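Local coordinates for protein putative N-acetylmuramoyl-L-alanine amidase (Neisseria meningitidis MC58, PDB 3CZX) that probably hydrolyses, as a zinc-dependent amidase, the bond between N-acetylmuramoyl residues and L-amino acids in cell-wall glycopeptides, at residues P17-G22 with F147-D152; Q31-I36 with I75-N80; N43-T48 with L177-V182; T88-L93 with W115-E120. One frame throughout, in Å; residues are numbered along the deposited sequence.

Interaction 1 (P17-G22 with F147-D152); sequences PGAVNG and FFISND
In this putative amidase of the Amidase_3 family, a short two-stranded hairpin beside the bound zinc, built from 20-21 and 24-25, is tied to the turn that leads into helix 152-177. That turn is a type I beta turn from F148 to N151, closed by N151 N bonding to F148 O at 3.0 Å, and N151 sits at the N-cap of the helix.

The polar part rests on one amide. With CG anti to the backbone N (chi1 -176°), N21 reaches across so that ND2 spends both its hydrogens on the 147-152 segment, each along an almost straight bond lying in the amide plane. Asparagine suits the place, because a single NH2 group can serve a carbonyl and a carboxylate together. The carboxylate of D152 has a second partner in K85, whose ammonium also bonds S150 O.

The apolar part belongs to I149. Its CG2 meets A19 CB tip to tip at 3.6 Å, while CD1 lies 3.7 Å from A19 O. Small A19 fits against I149, and its backbone N bonds the zinc ligand E26.

N21 ND2 lies 2.8 Å from I149 O, in the carbonyl plane, and 2.9 Å from D152 OD1, nearly along the C-O axis.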
loop_
_atom_site.group_PDB
_atom_site.type_symbol
_atom_site.label_atom_id
_atom_site.label_comp_id
_atom_site.label_asym_id
_atom_site.label_seq_id
_atom_site.Cartn_x
_atom_site.Cartn_y
_atom_site.Cartn_z
ATOM N N PRO A 17 3.910 -0.307 17.834
ATOM C CA PRO A 17 3.865 0.256 16.481
ATOM C C PRO A 17 4.745 1.472 16.178
ATOM O O PRO A 17 4.602 2.064 15.097
ATOM C CB PRO A 17 2.389 0.635 16.345
ATOM C CG PRO A 17 2.055 1.136 17.708
ATOM C CD PRO A 17 2.762 0.162 18.641
ATOM N N GLY A 18 5.662 1.824 17.072
ATOM C CA GLY A 18 6.497 2.999 16.871
ATOM C C GLY A 18 5.700 4.268 17.038
ATOM O O GLY A 18 4.720 4.274 17.785
ATOM N N ALA A 19 6.121 5.345 16.387
ATOM C CA ALA A 19 5.474 6.645 16.526
ATOM C C ALA A 19 4.107 6.626 15.851
ATOM O O ALA A 19 3.877 5.836 14.927
ATOM C CB ALA A 19 6.347 7.769 15.979
ATOM N N VAL A 20 3.194 7.427 16.398
ATOM C CA VAL A 20 1.828 7.531 15.909
ATOM C C VAL A 20 1.486 9.002 15.704
ATOM O O VAL A 20 1.945 9.863 16.442
ATOM C CB VAL A 20 0.773 6.811 16.844
ATOM C CG1 VAL A 20 1.154 5.329 17.063
ATOM C CG2 VAL A 20 0.571 7.556 18.181
ATOM N N ASN A 21 0.694 9.286 14.673
ATOM C CA ASN A 21 0.144 10.595 14.454
ATOM C C ASN A 21 -1.311 10.354 14.063
ATOM O O ASN A 21 -1.611 9.961 12.945
ATOM C CB ASN A 21 0.943 11.355 13.374
ATOM C CG ASN A 21 0.460 12.788 13.154
ATOM O OD1 ASN A 21 -0.663 13.158 13.538
ATOM N ND2 ASN A 21 1.286 13.598 12.510
ATOM N N GLY A 22 -2.228 10.567 14.996
ATOM C CA GLY A 22 -3.617 10.194 14.737
ATOM C C GLY A 22 -3.719 8.700 14.549
ATOM O O GLY A 22 -3.159 7.920 15.350
ATOM N N PHE A 147 11.024 10.544 6.342
ATOM C CA PHE A 147 10.292 11.726 6.811
ATOM C C PHE A 147 9.895 11.568 8.278
ATOM O O PHE A 147 9.969 10.481 8.813
ATOM C CB PHE A 147 9.044 12.013 5.939
ATOM C CG PHE A 147 7.969 10.973 6.066
ATOM C CD1 PHE A 147 6.912 11.128 6.928
ATOM C CD2 PHE A 147 8.050 9.801 5.349
ATOM C CE1 PHE A 147 5.942 10.130 7.059
ATOM C CE2 PHE A 147 7.079 8.821 5.444
ATOM C CZ PHE A 147 6.044 8.981 6.329
ATOM N N PHE A 148 9.470 12.689 8.849
ATOM C CA PHE A 148 9.009 12.754 10.223
ATOM C C PHE A 148 7.508 12.544 10.205
ATOM O O PHE A 148 6.774 13.356 9.642
ATOM C CB PHE A 148 9.310 14.134 10.809
ATOM C CG PHE A 148 10.736 14.336 11.224
ATOM C CD1 PHE A 148 11.079 14.410 12.562
ATOM C CD2 PHE A 148 11.738 14.456 10.268
ATOM C CE1 PHE A 148 12.399 14.582 12.932
ATOM C CE2 PHE A 148 13.064 14.625 10.647
ATOM C CZ PHE A 148 13.379 14.697 11.982
ATOM N N ILE A 149 7.052 11.481 10.869
ATOM C CA ILE A 149 5.642 11.202 10.986
ATOM C C ILE A 149 4.939 12.308 11.755
ATOM O O ILE A 149 3.728 12.517 11.581
ATOM C CB ILE A 149 5.388 9.834 11.635
ATOM C CG1 ILE A 149 3.977 9.355 11.346
ATOM C CG2 ILE A 149 5.701 9.847 13.158
ATOM C CD1 ILE A 149 3.687 7.971 11.897
ATOM N N SER A 150 5.720 12.984 12.592
ATOM C CA SER A 150 5.236 14.125 13.386
ATOM C C SER A 150 5.035 15.414 12.575
ATOM O O SER A 150 4.418 16.371 13.055
ATOM C CB SER A 150 6.177 14.328 14.572
ATOM O OG SER A 150 7.501 14.373 14.135
ATOM N N ASN A 151 5.555 15.481 11.344
ATOM C CA ASN A 151 5.331 16.595 10.465
ATOM C C ASN A 151 4.042 16.410 9.663
ATOM O O ASN A 151 4.018 15.628 8.726
ATOM C CB ASN A 151 6.534 16.782 9.525
ATOM C CG ASN A 151 6.495 18.103 8.810
ATOM O OD1 ASN A 151 5.591 18.386 8.011
ATOM N ND2 ASN A 151 7.444 18.967 9.131
ATOM N N ASP A 152 2.954 17.077 10.059
ATOM C CA ASP A 152 1.675 16.824 9.420
ATOM C C ASP A 152 1.680 17.039 7.897
ATOM O O ASP A 152 1.037 16.274 7.135
ATOM C CB ASP A 152 0.564 17.710 10.015
ATOM C CG ASP A 152 0.264 17.404 11.443
ATOM O OD1 ASP A 152 0.718 16.385 12.004
ATOM O OD2 ASP A 152 -0.495 18.212 12.023
#

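Interaction 2 (Q31-I36 with I75-N80); sequences QDMRNI and IEFHTN. With ZN (zinc ion), chain E.
Helix 26-45 packs here on strand 73-77 of the central sheet, and the strand leads straight into a zinc ligand. The packing is mainly apolar and centres on the F77 ring. M33, present as selenomethionine, sets its CB over one face, 4.0 Å from the ring centroid and 26° off the normal, a CH-pi contact; CG2 of I75 lies over the opposite face, so the ring is sandwiched. The selenium makes an oblique Met-aromatic contact, SE being 5.1 Å from the centroid of the F77 ring. Bent at chi3 (-99°), the flexible chain carries CE onward to T79 CG2 at 4.0 Å. R34 meets the ring obliquely with its backbone N and CA and with CB; its guanidinium turns away to a salt bridge with D52.

The polar and metal bonds lie beyond this core. H78 ND1 binds zinc at 2.2 Å, with H12, E26 and two waters completing the site, and one water donates to T79 O at 3.0 Å. Across the imidazole, H78 NE2 donates to E76 OE1 at 2.8 Å, on the anti lone pair.

E76, itself held by R133 and T9, thus fixes the rotation of H78, and its negative charge, though partly offset by R133, would be expected to make ND1 a stronger donor to zinc.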
loop_
_atom_site.group_PDB
_atom_site.type_symbol
_atom_site.label_atom_id
_atom_site.label_comp_id
_atom_site.label_asym_id
_atom_site.label_seq_id
_atom_site.Cartn_x
_atom_site.Cartn_y
_atom_site.Cartn_z
ATOM N N GLN A 31 5.608 -0.942 6.909
ATOM C CA GLN A 31 5.085 -2.080 6.172
ATOM C C GLN A 31 4.810 -1.675 4.713
ATOM O O GLN A 31 5.214 -2.389 3.803
ATOM C CB GLN A 31 3.810 -2.608 6.856
ATOM C CG GLN A 31 3.018 -3.594 6.066
ATOM C CD GLN A 31 1.773 -4.047 6.783
ATOM O OE1 GLN A 31 1.176 -3.263 7.524
ATOM N NE2 GLN A 31 1.387 -5.316 6.592
ATOM N N ASP A 32 4.148 -0.547 4.496
ATOM C CA ASP A 32 3.831 -0.121 3.132
ATOM C C ASP A 32 5.131 0.115 2.370
ATOM O O ASP A 32 5.273 -0.310 1.212
ATOM C CB ASP A 32 3.040 1.179 3.086
ATOM C CG ASP A 32 1.547 0.981 3.341
ATOM O OD1 ASP A 32 1.108 -0.194 3.376
ATOM O OD2 ASP A 32 0.866 2.023 3.523
HETATM N N MSE A 33 6.078 0.852 2.979
HETATM C CA MSE A 33 7.326 1.128 2.265
HETATM C C MSE A 33 8.047 -0.143 1.870
HETATM O O MSE A 33 8.479 -0.265 0.706
HETATM C CB MSE A 33 8.246 2.036 3.080
HETATM C CG MSE A 33 7.716 3.413 3.210
HETATM SE SE MSE A 33 8.908 4.701 4.104
HETATM C CE MSE A 33 8.083 4.647 5.879
ATOM N N ARG A 34 8.209 -1.065 2.808
ATOM C CA ARG A 34 8.915 -2.329 2.529
ATOM C C ARG A 34 8.170 -3.108 1.419
ATOM O O ARG A 34 8.773 -3.548 0.424
ATOM C CB ARG A 34 9.107 -3.162 3.800
ATOM C CG ARG A 34 9.653 -4.564 3.540
ATOM C CD ARG A 34 8.615 -5.647 3.807
ATOM N NE ARG A 34 8.515 -5.927 5.227
ATOM C CZ ARG A 34 7.385 -6.012 5.929
ATOM N NH1 ARG A 34 7.455 -6.286 7.214
ATOM N NH2 ARG A 34 6.215 -5.763 5.378
ATOM N N ASN A 35 6.849 -3.260 1.568
ATOM C CA ASN A 35 6.083 -4.065 0.608
ATOM C C ASN A 35 6.129 -3.501 -0.796
ATOM O O ASN A 35 6.251 -4.256 -1.785
ATOM C CB ASN A 35 4.623 -4.227 1.086
ATOM C CG ASN A 35 4.482 -5.222 2.209
ATOM O OD1 ASN A 35 5.419 -5.901 2.570
ATOM N ND2 ASN A 35 3.277 -5.309 2.807
ATOM N N ILE A 36 5.960 -2.188 -0.901
ATOM C CA ILE A 36 5.860 -1.537 -2.219
ATOM C C ILE A 36 7.223 -1.563 -2.880
ATOM O O ILE A 36 7.372 -1.898 -4.066
ATOM C CB ILE A 36 5.301 -0.137 -2.141
ATOM C CG1 ILE A 36 3.863 -0.194 -1.584
ATOM C CG2 ILE A 36 5.319 0.529 -3.484
ATOM C CD1 ILE A 36 3.335 1.178 -1.248
ATOM N N ILE A 75 18.075 -2.548 4.028
ATOM C CA ILE A 75 17.377 -1.334 4.430
ATOM C C ILE A 75 16.176 -1.661 5.310
ATOM O O ILE A 75 15.329 -2.511 4.922
ATOM C CB ILE A 75 16.845 -0.580 3.166
ATOM C CG1 ILE A 75 17.997 -0.250 2.212
ATOM C CG2 ILE A 75 16.127 0.693 3.587
ATOM C CD1 ILE A 75 17.589 -0.073 0.747
ATOM N N GLU A 76 16.108 -1.053 6.484
ATOM C CA GLU A 76 14.921 -1.121 7.325
ATOM C C GLU A 76 14.209 0.222 7.360
ATOM O O GLU A 76 14.786 1.255 7.739
ATOM C CB GLU A 76 15.254 -1.568 8.758
ATOM C CG GLU A 76 13.993 -1.791 9.537
ATOM C CD GLU A 76 14.200 -2.550 10.776
ATOM O OE1 GLU A 76 14.399 -1.885 11.818
ATOM O OE2 GLU A 76 14.149 -3.797 10.699
ATOM N N PHE A 77 12.944 0.223 6.966
ATOM C CA PHE A 77 12.182 1.439 6.842
ATOM C C PHE A 77 11.568 1.831 8.192
ATOM O O PHE A 77 10.977 1.005 8.890
ATOM C CB PHE A 77 11.081 1.305 5.767
ATOM C CG PHE A 77 11.615 1.068 4.379
ATOM C CD1 PHE A 77 11.984 2.114 3.554
ATOM C CD2 PHE A 77 11.734 -0.210 3.906
ATOM C CE1 PHE A 77 12.462 1.854 2.263
ATOM C CE2 PHE A 77 12.241 -0.490 2.612
ATOM C CZ PHE A 77 12.604 0.548 1.820
ATOM N N HIS A 78 11.767 3.086 8.520
ATOM C CA HIS A 78 11.244 3.731 9.727
ATOM C C HIS A 78 10.723 5.108 9.368
ATOM O O HIS A 78 10.924 5.573 8.244
ATOM C CB HIS A 78 12.366 3.940 10.732
ATOM C CG HIS A 78 12.771 2.704 11.459
ATOM N ND1 HIS A 78 12.385 2.455 12.762
ATOM C CD2 HIS A 78 13.488 1.627 11.064
ATOM C CE1 HIS A 78 12.822 1.261 13.123
ATOM N NE2 HIS A 78 13.507 0.745 12.120
ATOM N N THR A 79 10.013 5.744 10.314
ATOM C CA THR A 79 9.737 7.170 10.238
ATOM C C THR A 79 10.429 7.873 11.404
ATOM O O THR A 79 10.507 7.304 12.528
ATOM C CB THR A 79 8.227 7.520 10.289
ATOM O OG1 THR A 79 7.670 7.056 11.516
ATOM C CG2 THR A 79 7.485 6.845 9.202
ATOM N N ASN A 80 10.914 9.082 11.141
ATOM C CA ASN A 80 11.451 9.937 12.177
ATOM C C ASN A 80 10.296 10.536 12.976
ATOM O O ASN A 80 9.137 10.380 12.615
ATOM C CB ASN A 80 12.380 10.997 11.591
ATOM C CG ASN A 80 13.595 11.239 12.463
ATOM O OD1 ASN A 80 13.504 11.183 13.706
ATOM N ND2 ASN A 80 14.743 11.496 11.827
HETATM ZN ZN ZN E . 11.288 3.631 14.253
HETATM O O HOH W 1 12.425 5.497 13.938
HETATM O O HOH W 2 12.713 3.534 16.050
#

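Interaction 3 (N43-T48 with L177-V182); sequences NDYGLT and LGAAKV
The C-terminal tail, which leaves helix 152-177 through a Schellman motif at G178, lies along the end of helix 26-45. D44 O is gripped from two directions: V182 N donates to it at 2.8 Å, in the carbonyl plane and nearly straight (169°), and a water donates to it as well. The same water also donates to V182 O, so it bridges the two backbones. A second water does this further along, donating to Y45 O and to A180 O at 2.7 Å each. The carbonyls of D44 and Y45 thus find donors in the tail or in water.

The side chains of D44 and K181 run alongside each other in the same direction, yet their charges stop short of a salt bridge, D44 OD2 being 4.2 Å from K181 NZ. Water fills in: one molecule donates to D44 OD2 at 2.7 Å and accepts from K181 NZ at 3.0 Å; another donates to the same OD2, its bond from K181 NZ being weak. D44 OD2 forms its salt bridge with R167 of helix 152-177. The long aliphatic chain of K181 suits an oblique passage across the Y45 ring, K181 CG standing 3.5 Å from Y45 CE1 and CE near the hydroxyl, which is hydrogen-bonded to D171. V182 tucks CG2 against D44 O. G46 takes the chain out of the helix with a positive phi, which favours glycine, and L47 straddles A179 with both methyls, CD2 standing 3.9 Å from A179 CB.

Y45 and L47 also rest on A174 of helix 152-177, while L47 and L177 reach I6 of strand 6-10, so the tail joins the ends of two helices beside the sheet.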
loop_
_atom_site.group_PDB
_atom_site.type_symbol
_atom_site.label_atom_id
_atom_site.label_comp_id
_atom_site.label_asym_id
_atom_site.label_seq_id
_atom_site.Cartn_x
_atom_site.Cartn_y
_atom_site.Cartn_z
ATOM N N ASN A 43 8.861 -7.174 -9.436
ATOM C CA ASN A 43 8.072 -7.062 -10.705
ATOM C C ASN A 43 8.735 -6.412 -11.868
ATOM O O ASN A 43 8.727 -6.962 -12.984
ATOM C CB ASN A 43 6.778 -6.274 -10.485
ATOM C CG ASN A 43 5.884 -6.911 -9.476
ATOM O OD1 ASN A 43 6.043 -8.084 -9.157
ATOM N ND2 ASN A 43 4.921 -6.135 -8.959
ATOM N N ASP A 44 9.262 -5.212 -11.665
ATOM C CA ASP A 44 9.779 -4.437 -12.774
ATOM C C ASP A 44 11.178 -4.871 -13.166
ATOM O O ASP A 44 11.582 -4.695 -14.332
ATOM C CB ASP A 44 9.793 -2.929 -12.461
ATOM C CG ASP A 44 8.424 -2.333 -12.381
ATOM O OD1 ASP A 44 7.429 -3.090 -12.313
ATOM O OD2 ASP A 44 8.355 -1.085 -12.403
ATOM N N TYR A 45 11.931 -5.408 -12.206
ATOM C CA TYR A 45 13.343 -5.694 -12.430
ATOM C C TYR A 45 13.784 -7.141 -12.270
ATOM O O TYR A 45 14.921 -7.457 -12.610
ATOM C CB TYR A 45 14.209 -4.819 -11.512
ATOM C CG TYR A 45 14.016 -3.325 -11.734
ATOM C CD1 TYR A 45 14.779 -2.640 -12.670
ATOM C CD2 TYR A 45 13.078 -2.601 -10.976
ATOM C CE1 TYR A 45 14.620 -1.287 -12.870
ATOM C CE2 TYR A 45 12.918 -1.207 -11.157
ATOM C CZ TYR A 45 13.686 -0.565 -12.125
ATOM O OH TYR A 45 13.616 0.794 -12.361
ATOM N N GLY A 46 12.923 -8.009 -11.762
ATOM C CA GLY A 46 13.280 -9.409 -11.521
ATOM C C GLY A 46 14.409 -9.645 -10.522
ATOM O O GLY A 46 15.101 -10.688 -10.551
ATOM N N LEU A 47 14.594 -8.700 -9.596
ATOM C CA LEU A 47 15.678 -8.754 -8.631
ATOM C C LEU A 47 15.324 -9.637 -7.426
ATOM O O LEU A 47 14.142 -9.866 -7.119
ATOM C CB LEU A 47 16.036 -7.321 -8.162
ATOM C CG LEU A 47 16.676 -6.495 -9.276
ATOM C CD1 LEU A 47 16.789 -4.995 -8.928
ATOM C CD2 LEU A 47 18.053 -7.036 -9.668
ATOM N N THR A 48 16.365 -10.154 -6.782
ATOM C CA THR A 48 16.249 -10.955 -5.570
ATOM C C THR A 48 16.140 -10.018 -4.393
ATOM O O THR A 48 17.078 -9.265 -4.089
ATOM C CB THR A 48 17.497 -11.795 -5.326
ATOM O OG1 THR A 48 17.667 -12.705 -6.406
ATOM C CG2 THR A 48 17.375 -12.583 -4.065
ATOM N N LEU A 177 22.526 -0.624 -8.884
ATOM C CA LEU A 177 22.942 -2.006 -9.139
ATOM C C LEU A 177 23.178 -2.262 -10.630
ATOM O O LEU A 177 23.721 -3.306 -11.007
ATOM C CB LEU A 177 21.884 -2.973 -8.641
ATOM C CG LEU A 177 21.673 -2.939 -7.127
ATOM C CD1 LEU A 177 20.531 -3.845 -6.724
ATOM C CD2 LEU A 177 22.959 -3.322 -6.414
ATOM N N GLY A 178 22.770 -1.321 -11.473
ATOM C CA GLY A 178 22.850 -1.458 -12.927
ATOM C C GLY A 178 21.846 -2.423 -13.518
ATOM O O GLY A 178 22.097 -3.006 -14.589
ATOM N N ALA A 179 20.705 -2.608 -12.844
ATOM C CA ALA A 179 19.648 -3.498 -13.310
ATOM C C ALA A 179 18.693 -2.759 -14.210
ATOM O O ALA A 179 18.103 -1.740 -13.814
ATOM C CB ALA A 179 18.868 -4.097 -12.131
ATOM N N ALA A 180 18.515 -3.288 -15.417
ATOM C CA ALA A 180 17.558 -2.721 -16.350
ATOM C C ALA A 180 16.180 -3.319 -16.096
ATOM O O ALA A 180 16.068 -4.440 -15.573
ATOM C CB ALA A 180 18.005 -2.990 -17.774
ATOM N N LYS A 181 15.135 -2.573 -16.449
ATOM C CA LYS A 181 13.773 -3.101 -16.339
ATOM C C LYS A 181 13.594 -4.327 -17.230
ATOM O O LYS A 181 14.204 -4.400 -18.303
ATOM C CB LYS A 181 12.721 -2.042 -16.675
ATOM C CG LYS A 181 12.665 -0.882 -15.686
ATOM C CD LYS A 181 11.343 -0.161 -15.775
ATOM C CE LYS A 181 11.441 1.230 -15.181
ATOM N NZ LYS A 181 10.102 1.755 -14.880
ATOM N N VAL A 182 12.798 -5.293 -16.751
ATOM C CA VAL A 182 12.457 -6.512 -17.491
ATOM C C VAL A 182 10.977 -6.463 -17.885
ATOM O O VAL A 182 10.469 -5.408 -18.326
ATOM C CB VAL A 182 12.725 -7.798 -16.677
ATOM C CG1 VAL A 182 14.200 -7.898 -16.256
ATOM C CG2 VAL A 182 11.805 -7.875 -15.447
HETATM O O HOH W 3 9.474 1.312 -11.952
HETATM O O HOH W 4 9.543 -3.974 -16.276
HETATM O O HOH W 5 7.356 0.073 -14.354
HETATM O O HOH W 6 17.028 -6.408 -13.944
#

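Interaction 4 (T88-L93 with W115-E120); sequences TGIEAL and WKLRGE
The loop 115-120 meets the start of strand 91-94 through a single beta bridge, I90 with L117, in which I90 N donates to K116 O at 2.8 Å and R118 N to I90 O at 2.9 Å. At the margin of the mixed central sheet of this amidase fold, the bridge ties the approach to strand 91-94 to the connection between helix 99-113 and strand 123-125. G89 comes so near that its CA is 3.1 Å from K116 O; a CB there would collide with that oxygen and with R118 CG, so glycine is the fitting residue.

I90 supplies the apolar side. Its CD1 touches W115 CB at 3.7 Å, the two side chains crossing at about a right angle, while CG2 runs alongside L117. The branched isoleucine can thus serve both neighbours, and it goes on to pack against V109 and A110 of helix 99-113. At the outer end, a water donates to T88 OG1 and accepts from K116 N; T88 OG1 also bonds D154.

R118 folds back over G89, bent at chi3 (65°), with CD 3.5 Å from G89 C. The bend suits a guanidinium that must use two different edges: NH1 donates to T88 O at 3.0 Å from above the carbonyl plane, and NE forms a salt bridge with E91, whose OE1 is also salt-bridged to K124. Oxygen E91 OE1 stands 2.9 Å from R118 NE, in the guanidinium plane, but the nitrogen approaches from above the carboxylate plane.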
loop_
_atom_site.group_PDB
_atom_site.type_symbol
_atom_site.label_atom_id
_atom_site.label_comp_id
_atom_site.label_asym_id
_atom_site.label_seq_id
_atom_site.Cartn_x
_atom_site.Cartn_y
_atom_site.Cartn_z
ATOM N N THR A 88 11.731 18.410 10.068
ATOM C CA THR A 88 11.515 17.874 8.734
ATOM C C THR A 88 12.818 17.357 8.135
ATOM O O THR A 88 13.898 17.817 8.500
ATOM C CB THR A 88 10.918 18.939 7.796
ATOM O OG1 THR A 88 10.563 18.361 6.520
ATOM C CG2 THR A 88 11.865 20.128 7.582
ATOM N N GLY A 89 12.702 16.396 7.222
ATOM C CA GLY A 89 13.814 16.033 6.337
ATOM C C GLY A 89 14.070 14.539 6.353
ATOM O O GLY A 89 13.487 13.801 7.140
ATOM N N ILE A 90 15.035 14.152 5.521
ATOM C CA ILE A 90 15.362 12.789 5.182
ATOM C C ILE A 90 16.693 12.409 5.761
ATOM O O ILE A 90 17.669 13.126 5.590
ATOM C CB ILE A 90 15.545 12.684 3.642
ATOM C CG1 ILE A 90 14.239 12.998 2.900
ATOM C CG2 ILE A 90 16.107 11.298 3.246
ATOM C CD1 ILE A 90 14.476 13.432 1.446
ATOM N N GLU A 91 16.747 11.242 6.382
ATOM C CA GLU A 91 18.028 10.714 6.776
ATOM C C GLU A 91 18.050 9.204 6.823
ATOM O O GLU A 91 17.021 8.531 6.943
ATOM C CB GLU A 91 18.491 11.326 8.080
ATOM C CG GLU A 91 17.678 11.011 9.296
ATOM C CD GLU A 91 18.170 11.763 10.553
ATOM O OE1 GLU A 91 18.532 12.952 10.482
ATOM O OE2 GLU A 91 18.219 11.126 11.605
ATOM N N ALA A 92 19.268 8.688 6.730
ATOM C CA ALA A 92 19.526 7.248 6.747
ATOM C C ALA A 92 20.772 7.051 7.579
ATOM O O ALA A 92 21.790 7.724 7.328
ATOM C CB ALA A 92 19.746 6.743 5.342
ATOM N N LEU A 93 20.666 6.167 8.570
ATOM C CA LEU A 93 21.704 5.915 9.550
ATOM C C LEU A 93 22.388 4.628 9.180
ATOM O O LEU A 93 21.725 3.621 9.036
ATOM C CB LEU A 93 21.069 5.741 10.935
ATOM C CG LEU A 93 21.967 5.456 12.108
ATOM C CD1 LEU A 93 22.718 6.765 12.441
ATOM C CD2 LEU A 93 21.151 4.893 13.361
ATOM N N TRP A 115 11.744 17.426 -0.023
ATOM C CA TRP A 115 12.157 17.341 1.374
ATOM C C TRP A 115 13.671 17.571 1.473
ATOM O O TRP A 115 14.435 17.204 0.568
ATOM C CB TRP A 115 11.844 15.949 1.934
ATOM C CG TRP A 115 10.370 15.660 2.088
ATOM C CD1 TRP A 115 9.345 16.566 2.170
ATOM C CD2 TRP A 115 9.765 14.364 2.175
ATOM N NE1 TRP A 115 8.128 15.901 2.285
ATOM C CE2 TRP A 115 8.359 14.551 2.316
ATOM C CE3 TRP A 115 10.258 13.074 2.127
ATOM C CZ2 TRP A 115 7.459 13.483 2.407
ATOM C CZ3 TRP A 115 9.347 11.999 2.241
ATOM C CH2 TRP A 115 7.962 12.228 2.388
ATOM N N LYS A 116 14.066 18.134 2.605
ATOM C CA LYS A 116 15.466 18.452 2.863
ATOM C C LYS A 116 16.261 17.178 3.176
ATOM O O LYS A 116 15.796 16.366 3.935
ATOM C CB LYS A 116 15.525 19.401 4.064
ATOM C CG LYS A 116 16.924 19.974 4.333
ATOM C CD LYS A 116 17.065 20.509 5.745
ATOM C CE LYS A 116 18.536 20.912 6.022
ATOM N NZ LYS A 116 18.939 22.159 5.297
ATOM N N LEU A 117 17.446 17.045 2.590
ATOM C CA LEU A 117 18.412 15.999 2.969
ATOM C C LEU A 117 19.172 16.466 4.229
ATOM O O LEU A 117 19.878 17.495 4.192
ATOM C CB LEU A 117 19.418 15.750 1.846
ATOM C CG LEU A 117 18.944 15.027 0.597
ATOM C CD1 LEU A 117 19.975 15.152 -0.516
ATOM C CD2 LEU A 117 18.646 13.587 1.015
ATOM N N ARG A 118 19.006 15.724 5.319
ATOM C CA ARG A 118 19.704 15.958 6.571
ATOM C C ARG A 118 21.061 15.238 6.505
ATOM O O ARG A 118 21.284 14.409 5.663
ATOM C CB ARG A 118 18.880 15.466 7.741
ATOM C CG ARG A 118 17.497 16.144 7.830
ATOM C CD ARG A 118 16.543 15.364 8.696
ATOM N NE ARG A 118 16.951 15.316 10.090
ATOM C CZ ARG A 118 16.566 16.186 11.034
ATOM N NH1 ARG A 118 15.764 17.184 10.760
ATOM N NH2 ARG A 118 17.010 16.037 12.281
ATOM N N GLY A 119 21.967 15.557 7.423
ATOM C CA GLY A 119 23.286 14.931 7.403
ATOM C C GLY A 119 24.029 15.254 6.137
ATOM O O GLY A 119 23.871 16.334 5.579
ATOM N N GLU A 120 24.863 14.312 5.705
ATOM C CA GLU A 120 25.651 14.504 4.481
ATOM C C GLU A 120 24.851 13.955 3.321
ATOM O O GLU A 120 24.943 12.780 3.017
ATOM C CB GLU A 120 27.027 13.815 4.570
ATOM C CG GLU A 120 27.901 14.224 3.395
ATOM C CD GLU A 120 29.112 13.348 3.182
ATOM O OE1 GLU A 120 29.633 12.769 4.163
ATOM O OE2 GLU A 120 29.530 13.247 2.008
HETATM O O HOH W 7 12.026 19.099 4.214
HETATM O O HOH W 8 17.260 12.791 13.493
#

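Interactions 1, 2 and 4 touch one another on the zinc side of the fold, their centres about 13 to 16 Å apart, whereas the centre of interaction 3 lies about 32 Å from that of interaction 1, on the opposite side of the chain's centre. Along the chain, interactions 2 and 4 follow one another, both nested inside the loop closed by interaction 1; interaction 3 alternates with 1 and 2 and encloses 4. Interactions 2 and 3 share helix 26-45, while 2 and 4 reach the same mixed sheet. The segment 147-152 connects the zinc-side group: its backbone probably bonds N80, and F148 packs on both N80 and R118. Together, interactions 1 and 2 join the metal site to the sheet and to helices 26-45 and 152-177.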